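Local coordinates for bromo domain-containing protein (Trypanosoma brucei brucei, PDB 5KO4) that probably recognises acetylated lysines through its bromodomain, although its biological role is not established, at residues 15-19 with 47-51; 21-27 with 89-93; 41-47 with 69-75. All coordinates share one frame; numbering follows the deposited sequence.

Contact 1: 15-19 with 47-51; sequences LHVVM and WDLIK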
loop_
_atom_site.group_PDB
_atom_site.type_symbol
_atom_site.label_atom_id
_atom_site.label_comp_id
_atom_site.label_asym_id
_atom_site.label_seq_id
_atom_site.Cartn_x
_atom_site.Cartn_y
_atom_site.Cartn_z
ATOM N N LEU A 15 -12.358 -11.614 13.696
ATOM C CA LEU A 15 -12.159 -10.370 12.979
ATOM C C LEU A 15 -11.425 -9.344 13.862
ATOM O O LEU A 15 -10.553 -8.623 13.372
ATOM C CB LEU A 15 -13.497 -9.812 12.502
ATOM C CG LEU A 15 -13.426 -8.493 11.711
ATOM C CD1 LEU A 15 -12.560 -8.632 10.436
ATOM C CD2 LEU A 15 -14.820 -8.015 11.345
ATOM N N HIS A 16 -11.761 -9.275 15.159
ATOM C CA HIS A 16 -11.080 -8.359 16.070
ATOM C C HIS A 16 -9.589 -8.697 16.167
ATOM O O HIS A 16 -8.754 -7.788 16.144
ATOM C CB HIS A 16 -11.723 -8.404 17.448
ATOM C CG HIS A 16 -11.133 -7.438 18.420
ATOM N ND1 HIS A 16 -11.584 -6.131 18.497
ATOM C CD2 HIS A 16 -10.173 -7.628 19.354
ATOM C CE1 HIS A 16 -10.876 -5.563 19.463
ATOM N NE2 HIS A 16 -10.012 -6.427 20.005
ATOM N N VAL A 17 -9.248 -9.984 16.246
ATOM C CA VAL A 17 -7.845 -10.397 16.324
ATOM C C VAL A 17 -7.110 -9.947 15.066
ATOM O O VAL A 17 -6.043 -9.340 15.151
ATOM C CB VAL A 17 -7.734 -11.935 16.528
ATOM C CG1 VAL A 17 -6.298 -12.426 16.320
ATOM C CG2 VAL A 17 -8.233 -12.337 17.908
ATOM N N VAL A 18 -7.690 -10.219 13.905
ATOM C CA VAL A 18 -7.063 -9.871 12.639
ATOM C C VAL A 18 -6.889 -8.354 12.501
ATOM O O VAL A 18 -5.825 -7.897 12.073
ATOM C CB VAL A 18 -7.914 -10.463 11.494
ATOM C CG1 VAL A 18 -7.627 -9.801 10.168
ATOM C CG2 VAL A 18 -7.728 -11.984 11.417
ATOM N N MET A 19 -7.901 -7.568 12.873
ATOM C CA MET A 19 -7.785 -6.118 12.738
ATOM C C MET A 19 -6.741 -5.566 13.697
ATOM O O MET A 19 -6.028 -4.636 13.323
ATOM C CB MET A 19 -9.141 -5.455 12.943
ATOM C CG MET A 19 -10.056 -5.753 11.778
ATOM S SD MET A 19 -11.706 -5.074 11.843
ATOM C CE MET A 19 -11.325 -3.388 11.738
ATOM N N TRP A 47 -11.311 -5.264 5.754
ATOM C CA TRP A 47 -11.875 -5.597 7.055
ATOM C C TRP A 47 -13.120 -4.794 7.403
ATOM O O TRP A 47 -14.043 -5.364 7.990
ATOM C CB TRP A 47 -10.878 -5.419 8.207
ATOM C CG TRP A 47 -9.491 -5.981 7.988
ATOM C CD1 TRP A 47 -8.314 -5.348 8.254
ATOM C CD2 TRP A 47 -9.144 -7.316 7.587
ATOM N NE1 TRP A 47 -7.255 -6.186 8.003
ATOM C CE2 TRP A 47 -7.736 -7.401 7.585
ATOM C CE3 TRP A 47 -9.886 -8.462 7.258
ATOM C CZ2 TRP A 47 -7.057 -8.544 7.146
ATOM C CZ3 TRP A 47 -9.211 -9.611 6.870
ATOM C CH2 TRP A 47 -7.821 -9.629 6.765
ATOM N N ASP A 48 -13.150 -3.496 7.110
ATOM C CA ASP A 48 -14.320 -2.695 7.505
ATOM C C ASP A 48 -15.585 -3.171 6.785
ATOM O O ASP A 48 -16.685 -3.045 7.338
ATOM C CB ASP A 48 -14.099 -1.199 7.246
ATOM C CG ASP A 48 -13.059 -0.556 8.140
ATOM O OD1 ASP A 48 -12.648 -1.197 9.138
ATOM O OD2 ASP A 48 -12.652 0.599 7.847
ATOM N N LEU A 49 -15.450 -3.700 5.569
ATOM C CA LEU A 49 -16.605 -4.244 4.849
ATOM C C LEU A 49 -17.090 -5.529 5.528
ATOM O O LEU A 49 -18.292 -5.717 5.716
ATOM C CB LEU A 49 -16.259 -4.504 3.384
ATOM C CG LEU A 49 -17.401 -5.025 2.502
ATOM C CD1 LEU A 49 -18.659 -4.142 2.619
ATOM C CD2 LEU A 49 -16.966 -5.108 1.056
ATOM N N ILE A 50 -16.159 -6.390 5.953
ATOM C CA ILE A 50 -16.536 -7.608 6.661
ATOM C C ILE A 50 -17.217 -7.245 7.993
ATOM O O ILE A 50 -18.191 -7.890 8.368
ATOM C CB ILE A 50 -15.304 -8.518 6.863
ATOM C CG1 ILE A 50 -14.758 -8.959 5.479
ATOM C CG2 ILE A 50 -15.644 -9.737 7.739
ATOM C CD1 ILE A 50 -13.491 -9.750 5.526
ATOM N N LYS A 51 -16.708 -6.234 8.698
ATOM C CA LYS A 51 -17.329 -5.793 9.944
ATOM C C LYS A 51 -18.768 -5.345 9.676
ATOM O O LYS A 51 -19.682 -5.721 10.407
ATOM C CB LYS A 51 -16.511 -4.645 10.560
ATOM C CG LYS A 51 -17.076 -4.080 11.857
ATOM C CD LYS A 51 -16.932 -5.051 13.020
ATOM C CE LYS A 51 -17.857 -4.707 14.155
ATOM N NZ LYS A 51 -17.670 -3.315 14.635
#

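Contact 2: 21-27 with 89-93; sequences LDRDGIF and LARRI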
loop_
_atom_site.group_PDB
_atom_site.type_symbol
_atom_site.label_atom_id
_atom_site.label_comp_id
_atom_site.label_asym_id
_atom_site.label_seq_id
_atom_site.Cartn_x
_atom_site.Cartn_y
_atom_site.Cartn_z
ATOM N N LEU A 21 -3.949 -7.320 14.520
ATOM C CA LEU A 21 -2.683 -7.718 13.890
ATOM C C LEU A 21 -2.315 -6.734 12.784
ATOM O O LEU A 21 -1.133 -6.482 12.550
ATOM C CB LEU A 21 -2.771 -9.118 13.304
ATOM C CG LEU A 21 -2.925 -10.242 14.309
ATOM C CD1 LEU A 21 -2.944 -11.582 13.599
ATOM C CD2 LEU A 21 -1.805 -10.231 15.351
ATOM N N ASP A 22 -3.320 -6.216 12.066
ATOM C CA ASP A 22 -3.101 -5.237 11.022
ATOM C C ASP A 22 -3.079 -3.872 11.707
ATOM O O ASP A 22 -4.045 -3.111 11.665
ATOM C CB ASP A 22 -4.207 -5.352 9.974
ATOM C CG ASP A 22 -3.989 -4.525 8.744
ATOM O OD1 ASP A 22 -2.968 -3.785 8.691
ATOM O OD2 ASP A 22 -4.847 -4.578 7.839
ATOM N N ARG A 23 -1.947 -3.585 12.359
ATOM C CA ARG A 23 -1.783 -2.444 13.249
ATOM C C ARG A 23 -2.075 -1.115 12.555
ATOM O O ARG A 23 -2.707 -0.246 13.152
ATOM C CB ARG A 23 -0.358 -2.420 13.823
ATOM C CG ARG A 23 -0.028 -3.626 14.709
ATOM C CD ARG A 23 1.436 -3.647 15.112
ATOM N NE ARG A 23 1.746 -2.627 16.115
ATOM C CZ ARG A 23 1.472 -2.732 17.416
ATOM N NH1 ARG A 23 0.853 -3.814 17.891
ATOM N NH2 ARG A 23 1.802 -1.754 18.251
ATOM N N ASP A 24 -1.649 -0.968 11.306
ATOM C CA ASP A 24 -1.832 0.284 10.567
ATOM C C ASP A 24 -3.021 0.222 9.575
ATOM O O ASP A 24 -3.183 1.136 8.764
ATOM C CB ASP A 24 -0.542 0.618 9.832
ATOM C CG ASP A 24 0.639 0.653 10.784
ATOM O OD1 ASP A 24 0.617 1.477 11.723
ATOM O OD2 ASP A 24 1.516 -0.233 10.674
ATOM N N GLY A 25 -3.854 -0.815 9.672
ATOM C CA GLY A 25 -5.044 -0.930 8.841
ATOM C C GLY A 25 -4.780 -0.994 7.349
ATOM O O GLY A 25 -5.556 -0.450 6.558
ATOM N N ILE A 26 -3.718 -1.707 6.956
ATOM C CA ILE A 26 -3.306 -1.867 5.554
ATOM C C ILE A 26 -4.438 -2.490 4.728
ATOM O O ILE A 26 -4.657 -2.107 3.573
ATOM C CB ILE A 26 -2.021 -2.778 5.484
ATOM C CG1 ILE A 26 -0.826 -2.163 6.294
ATOM C CG2 ILE A 26 -1.606 -3.008 4.049
ATOM C CD1 ILE A 26 -0.485 -0.741 5.946
ATOM N N PHE A 27 -5.164 -3.451 5.312
ATOM C CA PHE A 27 -6.235 -4.138 4.603
ATOM C C PHE A 27 -7.620 -3.807 5.181
ATOM O O PHE A 27 -8.584 -4.526 4.904
ATOM C CB PHE A 27 -5.999 -5.652 4.679
ATOM C CG PHE A 27 -4.620 -6.063 4.233
ATOM C CD1 PHE A 27 -4.218 -5.881 2.922
ATOM C CD2 PHE A 27 -3.695 -6.556 5.142
ATOM C CE1 PHE A 27 -2.946 -6.232 2.514
ATOM C CE2 PHE A 27 -2.410 -6.903 4.729
ATOM C CZ PHE A 27 -2.046 -6.746 3.418
ATOM N N LEU A 89 2.748 -9.650 5.727
ATOM C CA LEU A 89 1.770 -9.313 6.780
ATOM C C LEU A 89 0.457 -10.089 6.534
ATOM O O LEU A 89 -0.090 -10.700 7.457
ATOM C CB LEU A 89 1.475 -7.815 6.809
ATOM C CG LEU A 89 0.351 -7.402 7.774
ATOM C CD1 LEU A 89 0.665 -7.840 9.229
ATOM C CD2 LEU A 89 0.077 -5.910 7.682
ATOM N N ALA A 90 -0.029 -10.105 5.295
ATOM C CA ALA A 90 -1.257 -10.844 4.999
ATOM C C ALA A 90 -1.099 -12.327 5.340
ATOM O O ALA A 90 -2.038 -12.929 5.846
ATOM C CB ALA A 90 -1.633 -10.690 3.533
ATOM N N ARG A 91 0.098 -12.907 5.117
ATOM C CA ARG A 91 0.327 -14.320 5.444
ATOM C C ARG A 91 0.256 -14.545 6.947
ATOM O O ARG A 91 -0.322 -15.545 7.375
ATOM C CB ARG A 91 1.688 -14.800 4.919
ATOM C CG ARG A 91 1.711 -15.073 3.409
ATOM C CD ARG A 91 0.951 -16.288 3.028
ATOM N NE ARG A 91 1.677 -17.157 2.101
ATOM C CZ ARG A 91 1.683 -17.034 0.775
ATOM N NH1 ARG A 91 1.128 -15.979 0.193
ATOM N NH2 ARG A 91 2.295 -17.933 0.026
ATOM N N ARG A 92 0.841 -13.638 7.758
ATOM C CA ARG A 92 0.752 -13.813 9.214
ATOM C C ARG A 92 -0.712 -13.748 9.655
ATOM O O ARG A 92 -1.123 -14.490 10.545
ATOM C CB ARG A 92 1.559 -12.747 9.962
ATOM C CG ARG A 92 3.065 -12.787 9.731
ATOM C CD ARG A 92 3.689 -14.174 9.743
ATOM N NE ARG A 92 3.440 -14.892 11.004
ATOM C CZ ARG A 92 3.851 -16.128 11.252
ATOM N NH1 ARG A 92 4.552 -16.799 10.342
ATOM N NH2 ARG A 92 3.575 -16.706 12.419
ATOM N N ILE A 93 -1.502 -12.876 9.027
ATOM C CA ILE A 93 -2.921 -12.753 9.326
ATOM C C ILE A 93 -3.661 -14.014 8.877
ATOM O O ILE A 93 -4.514 -14.502 9.613
ATOM C CB ILE A 93 -3.472 -11.470 8.660
ATOM C CG1 ILE A 93 -2.966 -10.241 9.427
ATOM C CG2 ILE A 93 -5.020 -11.485 8.602
ATOM C CD1 ILE A 93 -3.175 -8.926 8.718
#

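Contact 3: 41-47 with 69-75; sequences ISHPMWW and MRLVVQN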
loop_
_atom_site.group_PDB
_atom_site.type_symbol
_atom_site.label_atom_id
_atom_site.label_comp_id
_atom_site.label_asym_id
_atom_site.label_seq_id
_atom_site.Cartn_x
_atom_site.Cartn_y
_atom_site.Cartn_z
ATOM N N ILE A 41 -7.895 -7.083 -9.557
ATOM C CA ILE A 41 -8.668 -7.766 -8.507
ATOM C C ILE A 41 -10.149 -7.681 -8.826
ATOM O O ILE A 41 -10.733 -6.596 -8.793
ATOM C CB ILE A 41 -8.333 -7.121 -7.148
ATOM C CG1 ILE A 41 -6.823 -7.281 -6.833
ATOM C CG2 ILE A 41 -9.186 -7.711 -6.024
ATOM C CD1 ILE A 41 -6.315 -8.715 -6.764
ATOM N N SER A 42 -10.772 -8.829 -9.121
ATOM C CA SER A 42 -12.173 -8.849 -9.512
ATOM C C SER A 42 -13.106 -8.563 -8.344
ATOM O O SER A 42 -14.157 -7.951 -8.542
ATOM C CB SER A 42 -12.533 -10.199 -10.115
ATOM O OG SER A 42 -11.758 -10.446 -11.277
ATOM N N HIS A 43 -12.738 -8.993 -7.129
ATOM C CA HIS A 43 -13.618 -8.874 -5.982
ATOM C C HIS A 43 -12.895 -8.232 -4.768
ATOM O O HIS A 43 -12.498 -8.933 -3.833
ATOM C CB HIS A 43 -14.132 -10.274 -5.639
ATOM C CG HIS A 43 -15.331 -10.299 -4.760
ATOM N ND1 HIS A 43 -15.893 -11.493 -4.366
ATOM C CD2 HIS A 43 -16.017 -9.283 -4.190
ATOM C CE1 HIS A 43 -16.921 -11.173 -3.606
ATOM N NE2 HIS A 43 -17.021 -9.853 -3.455
ATOM N N PRO A 44 -12.772 -6.884 -4.738
ATOM C CA PRO A 44 -12.092 -6.232 -3.601
ATOM C C PRO A 44 -12.792 -6.502 -2.279
ATOM O O PRO A 44 -14.018 -6.656 -2.248
ATOM C CB PRO A 44 -12.154 -4.742 -3.968
ATOM C CG PRO A 44 -12.252 -4.723 -5.446
ATOM C CD PRO A 44 -13.136 -5.894 -5.769
ATOM N N MET A 45 -12.007 -6.632 -1.197
ATOM C CA MET A 45 -12.532 -6.948 0.119
ATOM C C MET A 45 -11.619 -6.341 1.148
ATOM O O MET A 45 -10.414 -6.232 0.913
ATOM C CB MET A 45 -12.617 -8.474 0.290
ATOM C CG MET A 45 -13.389 -8.941 1.531
ATOM S SD MET A 45 -15.049 -8.259 1.725
ATOM C CE MET A 45 -15.763 -8.661 0.120
ATOM N N TRP A 46 -12.177 -5.901 2.261
ATOM C CA TRP A 46 -11.388 -5.238 3.283
ATOM C C TRP A 46 -12.067 -5.409 4.645
ATOM O O TRP A 46 -13.239 -5.744 4.704
ATOM C CB TRP A 46 -11.188 -3.762 2.913
ATOM C CG TRP A 46 -12.453 -2.981 2.698
ATOM C CD1 TRP A 46 -13.039 -2.141 3.594
ATOM C CD2 TRP A 46 -13.197 -2.841 1.477
ATOM N NE1 TRP A 46 -14.133 -1.539 3.036
ATOM C CE2 TRP A 46 -14.239 -1.924 1.728
ATOM C CE3 TRP A 46 -13.068 -3.371 0.190
ATOM C CZ2 TRP A 46 -15.171 -1.575 0.764
ATOM C CZ3 TRP A 46 -14.008 -3.029 -0.765
ATOM C CH2 TRP A 46 -15.062 -2.163 -0.464
ATOM N N TRP A 47 -11.311 -5.264 5.754
ATOM C CA TRP A 47 -11.875 -5.597 7.055
ATOM C C TRP A 47 -13.120 -4.794 7.403
ATOM O O TRP A 47 -14.043 -5.364 7.990
ATOM C CB TRP A 47 -10.878 -5.419 8.207
ATOM C CG TRP A 47 -9.491 -5.981 7.988
ATOM C CD1 TRP A 47 -8.314 -5.348 8.254
ATOM C CD2 TRP A 47 -9.144 -7.316 7.587
ATOM N NE1 TRP A 47 -7.255 -6.186 8.003
ATOM C CE2 TRP A 47 -7.736 -7.401 7.585
ATOM C CE3 TRP A 47 -9.886 -8.462 7.258
ATOM C CZ2 TRP A 47 -7.057 -8.544 7.146
ATOM C CZ3 TRP A 47 -9.211 -9.611 6.870
ATOM C CH2 TRP A 47 -7.821 -9.629 6.765
ATOM N N MET A 69 -12.937 -13.416 4.574
ATOM C CA MET A 69 -11.664 -13.229 5.242
ATOM C C MET A 69 -10.517 -13.732 4.387
ATOM O O MET A 69 -9.502 -13.038 4.239
ATOM C CB MET A 69 -11.676 -13.968 6.575
ATOM C CG MET A 69 -12.677 -13.398 7.591
ATOM S SD MET A 69 -12.141 -11.821 8.294
ATOM C CE MET A 69 -10.881 -12.380 9.409
ATOM N N ARG A 70 -10.682 -14.909 3.783
ATOM C CA ARG A 70 -9.655 -15.490 2.918
ATOM C C ARG A 70 -9.459 -14.626 1.676
ATOM O O ARG A 70 -8.355 -14.527 1.148
ATOM C CB ARG A 70 -10.041 -16.925 2.521
ATOM C CG ARG A 70 -9.877 -17.919 3.651
ATOM C CD ARG A 70 -10.409 -19.286 3.301
ATOM N NE ARG A 70 -10.153 -20.239 4.381
ATOM C CZ ARG A 70 -10.674 -21.460 4.454
ATOM N NH1 ARG A 70 -11.497 -21.901 3.505
ATOM N NH2 ARG A 70 -10.387 -22.248 5.480
ATOM N N LEU A 71 -10.526 -14.001 1.198
ATOM C CA LEU A 71 -10.449 -13.156 0.005
ATOM C C LEU A 71 -9.547 -11.917 0.225
ATOM O O LEU A 71 -8.811 -11.508 -0.681
ATOM C CB LEU A 71 -11.865 -12.719 -0.359
ATOM C CG LEU A 71 -12.040 -11.815 -1.547
ATOM C CD1 LEU A 71 -11.449 -12.443 -2.819
ATOM C CD2 LEU A 71 -13.503 -11.484 -1.725
ATOM N N VAL A 72 -9.564 -11.341 1.430
ATOM C CA VAL A 72 -8.720 -10.170 1.691
ATOM C C VAL A 72 -7.260 -10.535 1.474
ATOM O O VAL A 72 -6.507 -9.809 0.808
ATOM C CB VAL A 72 -8.918 -9.641 3.124
ATOM C CG1 VAL A 72 -7.957 -8.496 3.424
ATOM C CG2 VAL A 72 -10.352 -9.195 3.354
ATOM N N VAL A 73 -6.849 -11.660 2.045
ATOM C CA VAL A 73 -5.435 -12.030 1.972
ATOM C C VAL A 73 -5.077 -12.556 0.567
ATOM O O VAL A 73 -4.008 -12.204 0.055
ATOM C CB VAL A 73 -4.996 -13.005 3.101
ATOM C CG1 VAL A 73 -5.233 -12.375 4.469
ATOM C CG2 VAL A 73 -5.687 -14.362 3.009
ATOM N N GLN A 74 -5.968 -13.314 -0.094
ATOM C CA GLN A 74 -5.667 -13.757 -1.448
ATOM C C GLN A 74 -5.590 -12.561 -2.413
ATOM O O GLN A 74 -4.734 -12.543 -3.302
ATOM C CB GLN A 74 -6.682 -14.774 -1.948
ATOM C CG GLN A 74 -6.252 -15.461 -3.255
ATOM C CD GLN A 74 -4.933 -16.178 -3.094
ATOM O OE1 GLN A 74 -4.738 -16.980 -2.161
ATOM N NE2 GLN A 74 -3.977 -15.923 -3.994
ATOM N N ASN A 75 -6.419 -11.529 -2.205
ATOM C CA ASN A 75 -6.314 -10.338 -3.051
ATOM C C ASN A 75 -4.969 -9.660 -2.856
ATOM O O ASN A 75 -4.368 -9.193 -3.822
ATOM C CB ASN A 75 -7.433 -9.347 -2.741
ATOM C CG ASN A 75 -8.763 -9.754 -3.298
ATOM O OD1 ASN A 75 -8.868 -10.638 -4.160
ATOM N ND2 ASN A 75 -9.816 -9.082 -2.844
HETATM O O HOH W 1 -10.711 -10.998 -6.247
HETATM O O HOH W 2 -9.142 -6.556 -1.659
#

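Contact 1: 15-19 with 47-51
Val18 presses its CG1 methyl onto one face of the Trp47 indole, in the core of the left-handed four-helix bundle that defines a bromodomain. The methyl stands 3.4 Å from the centroid of the six-membered ring and only 14° off its normal, a tight CH-pi contact over the ring, displaced somewhat from its centre. With chi1 at 161°, CG1 turns away from the backbone N of Val18 and out over the ring. Valine suits the spot: its branch point sits close to the helix, and CG1 can rest directly on the indole, 3.3 Å from Trp47 CZ2.

Beside it, Leu15 works with both branches. CD1 comes obliquely to the benzo part of the indole, while CD2 reaches the backbone of the other helix, 3.6 Å from Lys51 CA, and also touches Ile50 CG2. Met19 runs past Trp47 in the opposite sense, and its CG lies 3.7 Å from Trp47 CB. Its sulfur makes an oblique Met-aromatic contact, SD lying 5.3 Å from the centroid of the five-membered ring. A flexible thioether can follow the indole in this way and still reach the partly exposed margin.

The two helical segments are nearly antiparallel (162°), with axes 11.0 Å apart, a wide spacing filled by the indole and the leucine. Ile93 and Met97 of helix 85-104 and Met69 of helix 62-80 close round Val18. The indole's polar end is held from further out: NE1 is hydrogen-bonded to Asp22 OD2, and the backbone of Trp47 pairs with Phe27. At the margin, the bend at chi3 of Met19 carries its methyl CE to 3.6 Å from Asp48 OD1.

Contact 2: 21-27 with 89-93
Leu89 thrusts its CD2 methyl into the bend of residues 21-27, where it meets Asp22, Ile26 and Phe27 together. Its CG is turned away from the backbone N (chi1 174°), which sends the branched end off the helix and into the loop; CD2 ends 4.0 Å from Phe27 CE2 and 4.1 Å from Ile26 CG1. The other branch, CD1, lies against the carbonyl oxygen of Leu21.

Phe27 slides past Leu89 in the opposite direction, and its CZ touches the small methyl of Ala90, CB, at 4.0 Å. Ile26 CG2 sits over the centre of one face of the phenyl ring. Ile93 meets the ring at its edge instead, with CD1, which is also 3.9 Å from Asp22 CB.

Asp22 helps to shape the loop. Chi1 of -172° swings the carboxylate back over the following residues, where OD1 accepts Ile26 N (2.8 Å) from its syn side but tilted out of the carboxylate plane, and OD2 accepts Phe27 N (2.8 Å) through its syn lone pair. OD2 has a further partner in Trp47 NE1. Aspartate suits the site by offering two acceptors to backbone N-H groups at the start of a loop, and Gly25 readily takes the positive phi that ends the type I turn from Asp22.

Ile26 packs on Leu34 and Leu89 on Pro35, both of the second subunit. This is the root of the long loop between the first two main helices of a bromodomain, the ZA loop, fastened here to the last helix of the bundle.

Contact 3: 41-47 with 69-75
Asn75 and His43 are joined by the one direct hydrogen bond of this contact, Asn75 ND2 to His43 O, at 2.9 Å and 158°. The carbonyl is met from above its plane, 42° out of it, although the oxygen lies close to the plane of the asparagine amide. Two waters complete the polar network. One accepts from both Met45 N and Asn75 ND2; the other accepts from His43 N and donates to Asn75 OD1. With donors and acceptors on separate ends, the buried carboxamide is fixed in rotation and ties down a loop that has no regular secondary structure. Ile41 CG2 rests against this amide, 3.4 Å from Asn75 CG.

Aliphatic contacts continue along the helix. Leu71 CD2 lies 3.7 Å from Met45 CB, and Val72 CG2 comes to 3.6 Å from Met45 CG. The methionine, bent at chi2 and chi3, presents its near carbons to helix 62-80 while its end leads off toward Ile50 and Arg53.

Aromatic contacts fall at the two ends. In one of two modelled positions, so tentatively, the His43 ring has Leu71 CD2 over one face. Val72 CG1 makes a CH-pi contact 3.8 Å from the centroid of the six-membered ring of Trp47, on the face opposite Val18, so a beta-branched methyl lies on each side of the indole. Met69 adds an oblique Met-aromatic contact, its SD 3.9 Å from Trp47 CZ3.

Residues 41-47 thus form the end of the bromodomain's ZA loop, lying along helix 62-80 before entering helix 47-55, with Trp46 as its N-cap residue. Ile50 of that helix packs on Met69 and Val72, while Met97 of helix 85-104 packs on Met69 and Val73.

How the contacts relate
The three contacts lie close together in one bromodomain, with centres about 10 Å (contacts 1 and 2), 12 Å (1 and 3) and 13 Å (2 and 3) apart. Contact 1 pairs helix 8-21 with helix 47-55; contact 2 ties the loop after helix 8-21 to helix 85-104; contact 3 lays the end of that interhelical region on helix 62-80. Trp47 belongs to contacts 1 and 3 and is bonded to the loop of contact 2. Along the chain, both segments of contact 3 fall between those of contact 2, while those of contact 1 alternate with either pair. Both ends of the ZA loop, which helps form the acetyl-lysine pocket in bromodomains, are thereby fastened to the bundle.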